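Local coordinates for class II aldolase/adducin N-terminal domain-containing protein (Thermoplasma acidophilum, PDB 3M4R) that is of unknown function but binds zinc in a class II aldolase/adducin-type domain, part of a longer protein that may be an oxidoreductase, at residues A[97-101]-A[113-118]. Residues are numbered along the deposited sequence; the frame is centred on the assembly and turned at random. Where two conformers were deposited one is given.
With ZN (zinc ion), chain B.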
# COMPACT_ATOMS: atom_id res chain seq x y z
N MSE A 97 4.61 -3.66 17.09
CA MSE A 97 4.05 -3.88 15.79
C MSE A 97 4.83 -4.99 15.05
O MSE A 97 4.23 -5.94 14.50
CB MSE A 97 4.05 -2.53 15.04
CG MSE A 97 3.15 -2.48 13.94
SE MSE A 97 3.37 -0.76 13.00
CE MSE A 97 5.25 -0.73 12.46
N VAL A 98 6.17 -4.92 15.09
CA VAL A 98 6.97 -5.92 14.39
C VAL A 98 6.74 -7.30 14.98
O VAL A 98 6.61 -8.28 14.26
CB VAL A 98 8.49 -5.56 14.38
CG1 VAL A 98 9.38 -6.75 14.05
CG2 VAL A 98 8.72 -4.39 13.41
N ASP A 99 6.73 -7.38 16.31
CA ASP A 99 6.47 -8.64 16.99
C ASP A 99 5.10 -9.18 16.63
O ASP A 99 4.93 -10.37 16.41
CB ASP A 99 6.52 -8.47 18.50
CG ASP A 99 6.55 -9.80 19.20
OD1 ASP A 99 7.40 -10.65 18.83
OD2 ASP A 99 5.70 -10.01 20.08
N TYR A 100 4.10 -8.30 16.60
CA TYR A 100 2.71 -8.74 16.25
C TYR A 100 2.67 -9.37 14.88
O TYR A 100 2.09 -10.45 14.67
CB TYR A 100 1.74 -7.58 16.32
CG TYR A 100 0.26 -7.93 16.25
CD1 TYR A 100 -0.33 -8.26 15.06
CD2 TYR A 100 -0.53 -7.93 17.40
CE1 TYR A 100 -1.70 -8.56 14.99
CE2 TYR A 100 -1.88 -8.25 17.35
CZ TYR A 100 -2.45 -8.56 16.17
OH TYR A 100 -3.77 -8.88 16.16
N LEU A 101 3.28 -8.69 13.94
CA LEU A 101 3.30 -9.16 12.59
C LEU A 101 4.02 -10.51 12.44
O LEU A 101 3.54 -11.35 11.70
CB LEU A 101 3.88 -8.11 11.63
CG LEU A 101 3.07 -6.84 11.42
CD1 LEU A 101 3.89 -5.83 10.64
CD2 LEU A 101 1.70 -7.13 10.70
N PRO A 113 7.81 -8.99 7.01
CA PRO A 113 6.88 -8.19 6.24
C PRO A 113 7.17 -6.69 6.44
O PRO A 113 7.74 -6.28 7.46
CB PRO A 113 5.50 -8.58 6.82
CG PRO A 113 5.80 -8.91 8.24
CD PRO A 113 7.16 -9.57 8.21
N SER A 114 6.80 -5.91 5.43
CA SER A 114 6.86 -4.44 5.50
C SER A 114 6.41 -3.92 6.86
O SER A 114 5.37 -4.35 7.36
CB SER A 114 5.93 -3.82 4.44
OG SER A 114 5.93 -2.39 4.51
N VAL A 115 7.18 -3.01 7.44
CA VAL A 115 6.74 -2.25 8.64
C VAL A 115 5.44 -1.44 8.42
O VAL A 115 4.77 -1.03 9.40
CB VAL A 115 7.89 -1.35 9.25
CG1 VAL A 115 9.09 -2.21 9.64
CG2 VAL A 115 8.35 -0.21 8.28
N GLU A 116 5.01 -1.27 7.16
CA GLU A 116 3.74 -0.59 6.85
C GLU A 116 2.60 -1.51 6.56
O GLU A 116 1.59 -1.08 5.99
CB GLU A 116 3.96 0.36 5.64
CG GLU A 116 5.16 1.24 5.91
CD GLU A 116 5.17 2.55 5.16
OE1 GLU A 116 5.84 2.57 4.08
OE2 GLU A 116 4.56 3.55 5.66
N THR A 117 2.70 -2.77 7.01
CA THR A 117 1.71 -3.77 6.68
C THR A 117 0.32 -3.39 7.09
O THR A 117 -0.65 -3.74 6.40
CB THR A 117 2.10 -5.18 7.27
OG1 THR A 117 3.27 -5.67 6.59
CG2 THR A 117 0.96 -6.15 7.10
N PHE A 118 0.18 -2.72 8.22
CA PHE A 118 -1.16 -2.36 8.68
C PHE A 118 -1.87 -1.34 7.79
O PHE A 118 -3.10 -1.34 7.75
CB PHE A 118 -1.17 -1.90 10.11
CG PHE A 118 -0.96 -3.03 11.09
CD1 PHE A 118 -1.94 -3.98 11.27
CD2 PHE A 118 0.23 -3.19 11.75
CE1 PHE A 118 -1.76 -5.04 12.15
CE2 PHE A 118 0.42 -4.25 12.66
CZ PHE A 118 -0.59 -5.17 12.85
ZN ZN B . 5.34 4.77 3.85
O HOH W 1 6.85 5.08 5.15
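L101, on the helix 94-103, is the bump and the bend of 113-118 the hollow: its isobutyl group pushes in between P113, T117 and F118. CB of L101 rests on CG of the P113 ring at 4.0 Å, while the two methyls part beyond it. CD1 of L101 lies 3.9 Å from CB of T117 and about as near the carbonyl oxygen of S114; CD2 bears on CZ of F118 at 3.7 Å. The hollow keeps its shape through a type I turn from S114 to T117, in which S114 O accepts from both N and OG1 of T117, and an ST turn, in which S114 OG takes the N-H of E116. The turn belongs to the zinc site of this class II aldolase/adducin-type domain: E116 points away from the helix and grips the metal with both carboxylate oxygens, OE1 and OE2, each at 2.3 Å, with H130, H132 and H188 completing the protein ligands. On the helix side, F118 wedges its ring rim between M97 and Y100. CE2 of F118 meets CG of selenomethionine M97 at 3.5 Å, and the selenium also sits at the ring edge. F118 turns an edge to the face of Y100, an offset T-shaped pair with planes at 60°. M97 first runs extended, then bends at chi3 (58°), which brings its terminal methyl CE against V115 O and within 4.2 Å of V115 CB.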